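Local coordinates for lambda phage protein with carbohydrate-binding module (Shewanella oneidensis, PDB 2A5Z) that is of unknown function but folds as a jelly roll with a carbohydrate-binding module, suggesting sugar recognition, and binds magnesium, at residues S47-S52 against A110-E115; I138-I143 against A217-D222; A170-S175 against T213-M218; C187-L192 against F197-Y202. One frame throughout, in Å; residues are numbered along the deposited sequence.

Followed from the N terminus, the chain first meets itself in contact 1, where strand 48-53 is touched by the loop between strands 102-107 and 119-125. Contact 1 closes before contact 2 opens at residues 138-143. Contact 2 closes on 217-222, and the long span between its segments contains the first segment of contact 3 and both segments of contact 4. Contact 3 ends on 213-218, sharing Ala217 and Met218 with contact 2, and encloses the 187-202 hairpin of contact 4. The loop after strand 208-213 thus ties the two large sheets together, and Arg220 NH2 reaches Phe112 O to join contacts 1 and 2.

Contact 1 (S47-S52 against A110-E115); sequences SDFYAS and AIFPKE
Phe49 and Phe112 meet across a wide backbone gap, their CA atoms 9.6 Å apart. Residues 48-52 form a strand, whereas 110-115 is irregular chain that enters a 3-10 turn at Lys114, and no hydrogen bond joins the two. Two rings bridge the distance, a simple instance of how two segments can meet through a pair of aromatic rings. Phe49 sets its ring beside its own carbonyl carbon (chi1 176°) and points at the loop; Phe112 instead takes the position beside its backbone N (chi1 -60°), which brings its far end in. The result is an offset edge-to-face pair, with the planes at 66° and the centroids 5.4 Å apart. The rim of Phe112 does the touching: its CZ lies 3.6 Å from Phe49 CE2, and its CE1 lies 3.7 Å from Phe49 CD2. Within the loop, CG1 of Ile111 rests over one face of the Phe112 ring, towards its rim. Around this buried pair, Met107 of strand 102-107 touches both side chains, while strand 245-254 supplies Phe251 against Phe49 and Ala253 against Phe112. Phe88 of the second subunit also packs on Phe49, in strand 48-53, outermost within this chain.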
loop_
_atom_site.group_PDB
_atom_site.type_symbol
_atom_site.label_atom_id
_atom_site.label_comp_id
_atom_site.label_asym_id
_atom_site.label_seq_id
_atom_site.Cartn_x
_atom_site.Cartn_y
_atom_site.Cartn_z
ATOM N N SER C 47 -17.311 11.713 2.574
ATOM C CA SER C 47 -17.435 12.702 3.654
ATOM C C SER C 47 -16.611 12.379 4.898
ATOM O O SER C 47 -16.443 13.225 5.786
ATOM C CB SER C 47 -18.906 12.917 4.015
ATOM O OG SER C 47 -19.473 11.716 4.492
ATOM N N ASP C 48 -16.091 11.156 4.952
ATOM C CA ASP C 48 -15.281 10.706 6.078
ATOM C C ASP C 48 -13.911 10.281 5.573
ATOM O O ASP C 48 -13.790 9.765 4.460
ATOM C CB ASP C 48 -15.966 9.540 6.799
ATOM C CG ASP C 48 -17.344 9.905 7.336
ATOM O OD1 ASP C 48 -17.421 10.500 8.435
ATOM O OD2 ASP C 48 -18.356 9.586 6.664
ATOM N N PHE C 49 -12.872 10.536 6.362
ATOM C CA PHE C 49 -11.562 9.994 6.056
ATOM C C PHE C 49 -11.063 9.156 7.218
ATOM O O PHE C 49 -11.168 9.571 8.367
ATOM C CB PHE C 49 -10.539 11.091 5.733
ATOM C CG PHE C 49 -9.149 10.558 5.501
ATOM C CD1 PHE C 49 -8.748 10.157 4.230
ATOM C CD2 PHE C 49 -8.250 10.428 6.562
ATOM C CE1 PHE C 49 -7.471 9.646 4.011
ATOM C CE2 PHE C 49 -6.975 9.914 6.355
ATOM C CZ PHE C 49 -6.584 9.521 5.075
ATOM N N TYR C 50 -10.516 7.984 6.900
ATOM C CA TYR C 50 -9.886 7.123 7.889
ATOM C C TYR C 50 -8.585 6.521 7.354
ATOM O O TYR C 50 -8.528 6.087 6.205
ATOM C CB TYR C 50 -10.840 5.996 8.314
ATOM C CG TYR C 50 -10.320 5.247 9.510
ATOM C CD1 TYR C 50 -10.613 5.683 10.803
ATOM C CD2 TYR C 50 -9.500 4.129 9.357
ATOM C CE1 TYR C 50 -10.117 5.011 11.920
ATOM C CE2 TYR C 50 -8.987 3.454 10.473
ATOM C CZ TYR C 50 -9.301 3.905 11.739
ATOM O OH TYR C 50 -8.816 3.247 12.837
ATOM N N ALA C 51 -7.552 6.502 8.194
ATOM C CA ALA C 51 -6.311 5.781 7.904
ATOM C C ALA C 51 -5.663 5.318 9.207
ATOM O O ALA C 51 -5.737 6.009 10.221
ATOM C CB ALA C 51 -5.337 6.648 7.103
ATOM N N SER C 52 -5.050 4.142 9.184
ATOM C CA SER C 52 -4.322 3.651 10.346
ATOM C C SER C 52 -3.185 2.741 9.911
ATOM O O SER C 52 -3.237 2.136 8.840
ATOM C CB SER C 52 -5.260 2.913 11.303
ATOM O OG SER C 52 -5.679 1.691 10.739
ATOM N N ALA C 110 -2.581 20.063 4.469
ATOM C CA ALA C 110 -3.439 20.687 3.446
ATOM C C ALA C 110 -4.792 20.001 3.279
ATOM O O ALA C 110 -5.794 20.647 2.977
ATOM C CB ALA C 110 -2.714 20.749 2.098
ATOM N N ILE C 111 -4.805 18.688 3.485
ATOM C CA ILE C 111 -6.014 17.894 3.313
ATOM C C ILE C 111 -6.873 17.842 4.579
ATOM O O ILE C 111 -7.979 17.305 4.566
ATOM C CB ILE C 111 -5.682 16.455 2.809
ATOM C CG1 ILE C 111 -4.832 15.698 3.832
ATOM C CG2 ILE C 111 -4.998 16.509 1.425
ATOM C CD1 ILE C 111 -4.766 14.196 3.594
ATOM N N PHE C 112 -6.348 18.386 5.678
ATOM C CA PHE C 112 -7.088 18.440 6.938
ATOM C C PHE C 112 -7.199 19.903 7.393
ATOM O O PHE C 112 -6.520 20.322 8.330
ATOM C CB PHE C 112 -6.422 17.576 8.023
ATOM C CG PHE C 112 -6.319 16.106 7.671
ATOM C CD1 PHE C 112 -7.462 15.348 7.411
ATOM C CD2 PHE C 112 -5.074 15.481 7.613
ATOM C CE1 PHE C 112 -7.368 13.991 7.080
ATOM C CE2 PHE C 112 -4.969 14.127 7.298
ATOM C CZ PHE C 112 -6.114 13.379 7.029
ATOM N N PRO C 113 -8.050 20.694 6.717
ATOM C CA PRO C 113 -8.229 22.064 7.176
ATOM C C PRO C 113 -8.976 22.051 8.520
ATOM O O PRO C 113 -9.532 21.011 8.902
ATOM C CB PRO C 113 -9.067 22.699 6.062
ATOM C CG PRO C 113 -9.800 21.567 5.452
ATOM C CD PRO C 113 -8.890 20.382 5.546
ATOM N N LYS C 114 -8.986 23.180 9.225
ATOM C CA LYS C 114 -9.578 23.247 10.578
ATOM C C LYS C 114 -10.992 22.665 10.695
ATOM O O LYS C 114 -11.332 22.026 11.699
ATOM C CB LYS C 114 -9.512 24.671 11.159
ATOM C CG LYS C 114 -10.269 25.747 10.404
ATOM C CD LYS C 114 -10.029 27.102 11.052
ATOM C CE LYS C 114 -10.862 28.199 10.423
ATOM N NZ LYS C 114 -10.222 28.713 9.171
ATOM N N GLU C 115 -11.805 22.860 9.662
ATOM C CA GLU C 115 -13.179 22.358 9.675
ATOM C C GLU C 115 -13.285 20.820 9.561
ATOM O O GLU C 115 -14.354 20.252 9.784
ATOM C CB GLU C 115 -14.024 23.057 8.595
ATOM C CG GLU C 115 -13.628 22.716 7.172
ATOM C CD GLU C 115 -12.589 23.669 6.562
ATOM O OE1 GLU C 115 -12.339 23.522 5.340
ATOM O OE2 GLU C 115 -12.044 24.557 7.268
#

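Contact 2 (I138-I143 against A217-D222)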
loop_
_atom_site.group_PDB
_atom_site.type_symbol
_atom_site.label_atom_id
_atom_site.label_comp_id
_atom_site.label_asym_id
_atom_site.label_seq_id
_atom_site.Cartn_x
_atom_site.Cartn_y
_atom_site.Cartn_z
ATOM N N ILE C 138 3.365 14.568 19.270
ATOM C CA ILE C 138 2.121 14.096 18.677
ATOM C C ILE C 138 1.322 15.362 18.328
ATOM O O ILE C 138 0.817 16.058 19.205
ATOM C CB ILE C 138 1.361 13.093 19.599
ATOM C CG1 ILE C 138 2.168 11.799 19.752
ATOM C CG2 ILE C 138 0.014 12.728 19.006
ATOM C CD1 ILE C 138 2.405 11.383 21.194
ATOM N N GLY C 139 1.270 15.667 17.035
ATOM C CA GLY C 139 0.663 16.891 16.533
ATOM C C GLY C 139 1.329 17.313 15.238
ATOM O O GLY C 139 1.813 16.467 14.487
ATOM N N SER C 140 1.349 18.621 14.980
ATOM C CA SER C 140 1.988 19.170 13.790
ATOM C C SER C 140 3.465 19.428 14.046
ATOM O O SER C 140 3.882 19.656 15.186
ATOM C CB SER C 140 1.294 20.453 13.338
ATOM O OG SER C 140 1.363 21.462 14.331
ATOM N N THR C 141 4.257 19.385 12.982
ATOM C CA THR C 141 5.707 19.489 13.112
ATOM C C THR C 141 6.386 19.797 11.781
ATOM O O THR C 141 5.882 19.437 10.710
ATOM C CB THR C 141 6.325 18.202 13.760
ATOM O OG1 THR C 141 7.741 18.365 13.919
ATOM C CG2 THR C 141 6.039 16.949 12.930
ATOM N N SER C 142 7.518 20.497 11.856
ATOM C CA SER C 142 8.428 20.576 10.727
ATOM C C SER C 142 8.791 19.145 10.357
ATOM O O SER C 142 8.964 18.290 11.232
ATOM C CB SER C 142 9.722 21.317 11.103
ATOM O OG SER C 142 9.466 22.457 11.895
ATOM N N ILE C 143 8.907 18.900 9.060
ATOM C CA ILE C 143 9.325 17.607 8.536
ATOM C C ILE C 143 10.838 17.364 8.732
ATOM O O ILE C 143 11.614 18.306 8.938
ATOM C CB ILE C 143 8.916 17.502 7.032
ATOM C CG1 ILE C 143 8.427 16.098 6.682
ATOM C CG2 ILE C 143 10.016 18.036 6.090
ATOM C CD1 ILE C 143 7.551 16.048 5.428
ATOM N N ALA C 217 -3.826 29.216 17.911
ATOM C CA ALA C 217 -3.949 28.213 16.853
ATOM C C ALA C 217 -2.668 27.388 16.726
ATOM O O ALA C 217 -1.567 27.897 16.960
ATOM C CB ALA C 217 -4.284 28.876 15.536
HETATM N N MSE C 218 -2.824 26.118 16.353
HETATM C CA MSE C 218 -1.699 25.215 16.127
HETATM C C MSE C 218 -0.722 25.741 15.068
HETATM O O MSE C 218 -1.097 26.579 14.224
HETATM C CB MSE C 218 -2.217 23.820 15.729
HETATM C CG MSE C 218 -2.714 23.677 14.272
HETATM SE SE MSE C 218 -3.252 21.996 13.825
HETATM C CE MSE C 218 -4.803 21.917 14.709
ATOM N N PHE C 219 0.523 25.261 15.114
ATOM C CA PHE C 219 1.428 25.421 13.977
ATOM C C PHE C 219 0.846 24.703 12.754
ATOM O O PHE C 219 0.456 23.536 12.833
ATOM C CB PHE C 219 2.843 24.875 14.260
ATOM C CG PHE C 219 3.672 24.688 13.003
ATOM C CD1 PHE C 219 4.038 25.791 12.223
ATOM C CD2 PHE C 219 4.048 23.413 12.579
ATOM C CE1 PHE C 219 4.772 25.629 11.048
ATOM C CE2 PHE C 219 4.794 23.233 11.411
ATOM C CZ PHE C 219 5.156 24.343 10.640
ATOM N N ARG C 220 0.814 25.406 11.626
ATOM C CA ARG C 220 0.292 24.851 10.392
ATOM C C ARG C 220 1.112 25.336 9.207
ATOM O O ARG C 220 1.420 26.513 9.108
ATOM C CB ARG C 220 -1.180 25.235 10.203
ATOM C CG ARG C 220 -1.781 24.730 8.889
ATOM C CD ARG C 220 -3.247 25.137 8.707
ATOM N NE ARG C 220 -4.166 24.300 9.490
ATOM C CZ ARG C 220 -4.647 23.120 9.095
ATOM N NH1 ARG C 220 -4.303 22.595 7.927
ATOM N NH2 ARG C 220 -5.480 22.460 9.878
ATOM N N ALA C 221 1.476 24.402 8.333
ATOM C CA ALA C 221 1.978 24.715 6.997
ATOM C C ALA C 221 1.312 23.741 6.044
ATOM O O ALA C 221 1.466 22.517 6.181
ATOM C CB ALA C 221 3.493 24.600 6.932
ATOM N N ASP C 222 0.534 24.284 5.106
ATOM C CA ASP C 222 -0.203 23.467 4.143
ATOM C C ASP C 222 0.644 23.125 2.909
ATOM O O ASP C 222 0.240 23.347 1.761
ATOM C CB ASP C 222 -1.526 24.142 3.757
ATOM C CG ASP C 222 -2.579 24.069 4.876
ATOM O OD1 ASP C 222 -2.398 23.309 5.854
ATOM O OD2 ASP C 222 -3.602 24.772 4.762
#
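Phe219 makes nearly all of this contact with Ser140, Thr141 and Ser142, and the chain from Ala217 onward brings it there without forming a strand of its own. Met218, a selenomethionine, comes first; its side chain sets out toward 138-143, then runs on to Phe189 and Met191. Phe219 follows with two separate grips. Its carbonyl O accepts a hydrogen bond of 2.7 Å from Ser140 OG, which approaches 25° out of the carbonyl plane. Ser140 offers the hydroxyl by tucking OG between its backbone N and carbonyl carbon (chi1 61°). The CE2 side of the Phe219 ring, meanwhile, meets the strand backbone: CE2 is 3.8 Å from Thr141 C, which sits at the ring edge, and 3.9 Å from Ser142 N. One residue therefore accepts a side-chain hydrogen bond at its carbonyl and packs with its ring. Arg220 turns away and forms a salt bridge from NH1 to Asp222 OD1 (2.9 Å), in the guanidinium plane and on the syn side of the carboxylate. Its NE also pairs with Asp195, and NH2 bonds to Phe112 O. Strand 140-142 lies between strands 150-151 and 226-228, and Phe219 packs on a residue of each, Ser151 and Ala226.

Contact 3 (A170-S175 against T213-M218); sequences ATETGS and TSTAAM
A classic beta bulge in strand 169-178, where Thr171 and Glu172 both face Ile164, presents a carboxylate to the loop that leaves strand 208-213. Glu172 illustrates how one acidic side chain can take up two successive backbone amides. Its CG stands opposite the backbone N (chi1 -157°) and the chain stays extended beyond it, so the carboxylate spans to the loop. OE2 accepts Thr215 N at 2.9 Å, and OE1 accepts Ala216 N at the same 2.9 Å; both N-H groups point well at their acceptors, each with an angle of 163°. Each oxygen is met on its syn side, but the amides do not lie flat with the carboxylate: Ala216 N is 18° out of its plane, and Thr215 N stands further off. Carbon atoms also lie close to the oxygens, with Ser214 CA 3.2 Å from Glu172 OE2 and Ala216 CB 3.4 Å from Glu172 OE1. Inside the loop, Ser214 OG donates to Ala216 O (2.8 Å) and also bonds to Phe197 N, which ties Ser214 to the loop and to the neighbouring strand 197-203. Glu172 OE2 has a further partner in Tyr212 OH of strand 208-213. Hydrogen bonds with Thr215 N, Ala216 N and Tyr212 OH therefore hold the carboxylate; this fixes its rotation and would be expected to spread its negative charge and favour the ionised form.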
loop_
_atom_site.group_PDB
_atom_site.type_symbol
_atom_site.label_atom_id
_atom_site.label_comp_id
_atom_site.label_asym_id
_atom_site.label_seq_id
_atom_site.Cartn_x
_atom_site.Cartn_y
_atom_site.Cartn_z
ATOM N N ALA C 170 9.158 28.943 22.337
ATOM C CA ALA C 170 7.969 28.423 23.001
ATOM C C ALA C 170 6.967 29.552 23.146
ATOM O O ALA C 170 7.142 30.437 23.993
ATOM C CB ALA C 170 8.328 27.849 24.366
ATOM N N THR C 171 5.932 29.539 22.310
ATOM C CA THR C 171 4.902 30.586 22.350
ATOM C C THR C 171 3.832 30.293 23.410
ATOM O O THR C 171 3.141 31.201 23.897
ATOM C CB THR C 171 4.224 30.783 20.972
ATOM O OG1 THR C 171 3.517 29.598 20.606
ATOM C CG2 THR C 171 5.251 31.100 19.890
ATOM N N GLU C 172 3.721 29.022 23.780
ATOM C CA GLU C 172 2.670 28.551 24.668
ATOM C C GLU C 172 3.096 27.200 25.232
ATOM O O GLU C 172 3.505 26.322 24.479
ATOM C CB GLU C 172 1.393 28.386 23.859
ATOM C CG GLU C 172 0.153 28.428 24.661
ATOM C CD GLU C 172 -1.058 28.117 23.821
ATOM O OE1 GLU C 172 -1.357 28.894 22.888
ATOM O OE2 GLU C 172 -1.709 27.095 24.109
ATOM N N THR C 173 3.003 27.031 26.546
ATOM C CA THR C 173 3.457 25.798 27.190
ATOM C C THR C 173 2.557 25.453 28.369
ATOM O O THR C 173 2.407 26.249 29.300
ATOM C CB THR C 173 4.932 25.918 27.662
ATOM O OG1 THR C 173 5.771 26.226 26.543
ATOM C CG2 THR C 173 5.429 24.629 28.301
ATOM N N GLY C 174 1.957 24.267 28.325
ATOM C CA GLY C 174 1.153 23.780 29.446
ATOM C C GLY C 174 2.005 23.245 30.579
ATOM O O GLY C 174 3.241 23.245 30.495
ATOM N N SER C 175 1.346 22.801 31.646
ATOM C CA SER C 175 2.033 22.158 32.764
ATOM C C SER C 175 2.569 20.808 32.300
ATOM O O SER C 175 2.078 20.239 31.320
ATOM C CB SER C 175 1.089 21.982 33.963
ATOM O OG SER C 175 0.031 21.102 33.640
ATOM N N THR C 213 -5.575 22.065 26.327
ATOM C CA THR C 213 -6.240 22.751 25.218
ATOM C C THR C 213 -5.513 24.067 24.936
ATOM O O THR C 213 -5.335 24.894 25.834
ATOM C CB THR C 213 -7.737 23.040 25.526
ATOM O OG1 THR C 213 -8.388 21.826 25.900
ATOM C CG2 THR C 213 -8.453 23.605 24.299
ATOM N N SER C 214 -5.093 24.259 23.691
ATOM C CA SER C 214 -4.342 25.457 23.320
ATOM C C SER C 214 -5.168 26.754 23.403
ATOM O O SER C 214 -6.398 26.734 23.295
ATOM C CB SER C 214 -3.706 25.289 21.935
ATOM O OG SER C 214 -4.653 25.463 20.896
ATOM N N THR C 215 -4.474 27.869 23.622
ATOM C CA THR C 215 -5.069 29.199 23.564
ATOM C C THR C 215 -4.978 29.716 22.132
ATOM O O THR C 215 -5.963 30.199 21.573
ATOM C CB THR C 215 -4.370 30.178 24.548
ATOM O OG1 THR C 215 -4.609 29.754 25.897
ATOM C CG2 THR C 215 -4.899 31.601 24.384
ATOM N N ALA C 216 -3.793 29.597 21.543
ATOM C CA ALA C 216 -3.556 30.038 20.180
ATOM C C ALA C 216 -3.714 28.880 19.197
ATOM O O ALA C 216 -3.731 27.709 19.597
ATOM C CB ALA C 216 -2.177 30.650 20.069
ATOM N N ALA C 217 -3.826 29.216 17.911
ATOM C CA ALA C 217 -3.949 28.213 16.853
ATOM C C ALA C 217 -2.668 27.388 16.726
ATOM O O ALA C 217 -1.567 27.897 16.960
ATOM C CB ALA C 217 -4.284 28.876 15.536
HETATM N N MSE C 218 -2.824 26.118 16.353
HETATM C CA MSE C 218 -1.699 25.215 16.127
HETATM C C MSE C 218 -0.722 25.741 15.068
HETATM O O MSE C 218 -1.097 26.579 14.224
HETATM C CB MSE C 218 -2.217 23.820 15.729
HETATM C CG MSE C 218 -2.714 23.677 14.272
HETATM SE SE MSE C 218 -3.252 21.996 13.825
HETATM C CE MSE C 218 -4.803 21.917 14.709
#

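Contact 4 (C187-L192 against F197-Y202); sequences CKFKML and FKVTLY
Cys187 to Met191 and Phe197 to Tyr202 are the two arms of an antiparallel beta hairpin in the six-stranded sheet of the jelly roll, their axes 4.7 Å apart at 169°. Hydrogen-bonded pairs Lys188-Thr200 and Lys190-Lys198 alternate with the non-hydrogen-bonded pairs Cys187-Leu201, Phe189-Val199 and Met191-Phe197. The shortest of the four backbone bonds runs from Lys190 N to Lys198 O (2.7 Å). Phe189 is the side chain to follow. From CA it sets CG beside its carbonyl carbon (chi1 172°). CB and CG pass Val199 CG1 at longer range, and Phe189 CD1 closes on Val199 CG1 to 3.5 Å. Further out, CE1 approaches Phe197 CB and CG, and at the tip Phe189 CZ meets Phe197 CB at 3.6 Å. The two phenyl planes are only 15° apart but displaced, with little of one ring over the other. Together with Cys187 and Leu201 they belong to the buried face, where Leu153 touches Cys187, Val199 and Leu201.

On the other face, Lys188 passes the edge of Tyr202: its CB lies in the ring plane, 4.0 Å from Tyr202 CE2, and a bend at chi3 leaves Lys188 CE 3.3 Å from Tyr202 OH. Lys188 NZ goes on to bond Val262 O of the third subunit, while Lys190 NZ bonds Glu117 O. On the same face a water donates to Lys188 O and lies 2.9 Å from Thr200 OG1, hydrogen-bonded to both strands.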
loop_
_atom_site.group_PDB
_atom_site.type_symbol
_atom_site.label_atom_id
_atom_site.label_comp_id
_atom_site.label_asym_id
_atom_site.label_seq_id
_atom_site.Cartn_x
_atom_site.Cartn_y
_atom_site.Cartn_z
ATOM N N CYS C 187 -2.052 8.780 23.187
ATOM C CA CYS C 187 -2.312 10.205 23.038
ATOM C C CYS C 187 -3.301 10.456 21.906
ATOM O O CYS C 187 -3.146 9.928 20.796
ATOM C CB CYS C 187 -1.022 11.003 22.803
ATOM S SG CYS C 187 -1.303 12.768 22.428
ATOM N N LYS C 188 -4.320 11.254 22.208
ATOM C CA LYS C 188 -5.226 11.767 21.197
ATOM C C LYS C 188 -4.996 13.267 20.993
ATOM O O LYS C 188 -4.964 14.047 21.949
ATOM C CB LYS C 188 -6.679 11.466 21.569
ATOM C CG LYS C 188 -7.707 11.935 20.541
ATOM C CD LYS C 188 -8.993 11.123 20.630
ATOM C CE LYS C 188 -9.659 11.226 21.988
ATOM N NZ LYS C 188 -11.074 10.796 21.885
ATOM N N PHE C 189 -4.803 13.645 19.735
ATOM C CA PHE C 189 -4.682 15.033 19.333
ATOM C C PHE C 189 -5.989 15.381 18.597
ATOM O O PHE C 189 -6.432 14.638 17.726
ATOM C CB PHE C 189 -3.432 15.210 18.451
ATOM C CG PHE C 189 -3.303 16.580 17.821
ATOM C CD1 PHE C 189 -2.380 17.494 18.305
ATOM C CD2 PHE C 189 -4.100 16.943 16.727
ATOM C CE1 PHE C 189 -2.247 18.759 17.721
ATOM C CE2 PHE C 189 -3.989 18.203 16.143
ATOM C CZ PHE C 189 -3.061 19.110 16.635
ATOM N N LYS C 190 -6.626 16.484 18.979
ATOM C CA LYS C 190 -7.916 16.863 18.390
ATOM C C LYS C 190 -7.864 18.278 17.813
ATOM O O LYS C 190 -7.631 19.245 18.535
ATOM C CB LYS C 190 -9.048 16.713 19.423
ATOM C CG LYS C 190 -10.465 17.060 18.922
ATOM C CD LYS C 190 -10.874 16.235 17.708
ATOM C CE LYS C 190 -12.384 16.226 17.533
ATOM N NZ LYS C 190 -12.697 15.783 16.153
HETATM N N MSE C 191 -8.064 18.377 16.504
HETATM C CA MSE C 191 -8.120 19.655 15.788
HETATM C C MSE C 191 -9.470 20.305 16.057
HETATM O O MSE C 191 -10.515 19.686 15.870
HETATM C CB MSE C 191 -7.926 19.400 14.286
HETATM C CG MSE C 191 -7.951 20.622 13.358
HETATM SE SE MSE C 191 -7.603 20.211 11.611
HETATM C CE MSE C 191 -5.895 19.670 11.695
ATOM N N LEU C 192 -9.445 21.552 16.509
ATOM C CA LEU C 192 -10.669 22.280 16.816
ATOM C C LEU C 192 -11.031 23.152 15.614
ATOM O O LEU C 192 -10.173 23.436 14.769
ATOM C CB LEU C 192 -10.509 23.093 18.112
ATOM C CG LEU C 192 -10.030 22.317 19.356
ATOM C CD1 LEU C 192 -9.834 23.249 20.555
ATOM C CD2 LEU C 192 -10.956 21.177 19.754
ATOM N N PHE C 197 -6.058 23.351 19.260
ATOM C CA PHE C 197 -5.991 21.906 19.457
ATOM C C PHE C 197 -6.172 21.513 20.917
ATOM O O PHE C 197 -5.934 22.310 21.834
ATOM C CB PHE C 197 -4.671 21.343 18.920
ATOM C CG PHE C 197 -3.456 21.758 19.716
ATOM C CD1 PHE C 197 -3.065 21.044 20.846
ATOM C CD2 PHE C 197 -2.703 22.866 19.339
ATOM C CE1 PHE C 197 -1.955 21.425 21.583
ATOM C CE2 PHE C 197 -1.583 23.241 20.070
ATOM C CZ PHE C 197 -1.213 22.521 21.195
ATOM N N LYS C 198 -6.599 20.274 21.114
ATOM C CA LYS C 198 -6.607 19.654 22.423
ATOM C C LYS C 198 -5.818 18.361 22.330
ATOM O O LYS C 198 -6.006 17.584 21.387
ATOM C CB LYS C 198 -8.044 19.386 22.883
ATOM C CG LYS C 198 -8.154 18.701 24.245
ATOM C CD LYS C 198 -9.574 18.741 24.777
ATOM C CE LYS C 198 -9.582 18.360 26.254
ATOM N NZ LYS C 198 -10.830 18.786 26.952
ATOM N N VAL C 199 -4.906 18.151 23.279
ATOM C CA VAL C 199 -4.207 16.866 23.405
ATOM C C VAL C 199 -4.554 16.200 24.725
ATOM O O VAL C 199 -4.672 16.866 25.759
ATOM C CB VAL C 199 -2.651 16.960 23.273
ATOM C CG1 VAL C 199 -2.244 17.157 21.818
ATOM C CG2 VAL C 199 -2.077 18.054 24.164
ATOM N N THR C 200 -4.721 14.884 24.677
ATOM C CA THR C 200 -5.001 14.110 25.878
ATOM C C THR C 200 -4.089 12.905 25.923
ATOM O O THR C 200 -3.996 12.153 24.946
ATOM C CB THR C 200 -6.474 13.667 25.937
ATOM O OG1 THR C 200 -7.310 14.819 25.810
ATOM C CG2 THR C 200 -6.785 12.972 27.259
ATOM N N LEU C 201 -3.406 12.744 27.051
ATOM C CA LEU C 201 -2.578 11.574 27.314
ATOM C C LEU C 201 -3.316 10.600 28.242
ATOM O O LEU C 201 -3.915 11.008 29.241
ATOM C CB LEU C 201 -1.247 12.005 27.933
ATOM C CG LEU C 201 -0.215 10.954 28.323
ATOM C CD1 LEU C 201 0.541 10.412 27.097
ATOM C CD2 LEU C 201 0.740 11.558 29.350
ATOM N N TYR C 202 -3.288 9.319 27.884
ATOM C CA TYR C 202 -3.945 8.267 28.642
ATOM C C TYR C 202 -2.936 7.193 29.030
ATOM O O TYR C 202 -1.867 7.058 28.411
ATOM C CB TYR C 202 -5.053 7.590 27.819
ATOM C CG TYR C 202 -6.042 8.508 27.132
ATOM C CD1 TYR C 202 -7.300 8.753 27.694
ATOM C CD2 TYR C 202 -5.740 9.097 25.905
ATOM C CE1 TYR C 202 -8.234 9.576 27.055
ATOM C CE2 TYR C 202 -6.662 9.937 25.256
ATOM C CZ TYR C 202 -7.906 10.167 25.839
ATOM O OH TYR C 202 -8.810 10.991 25.213
HETATM O O HOH W 1 -7.855 15.147 22.984
#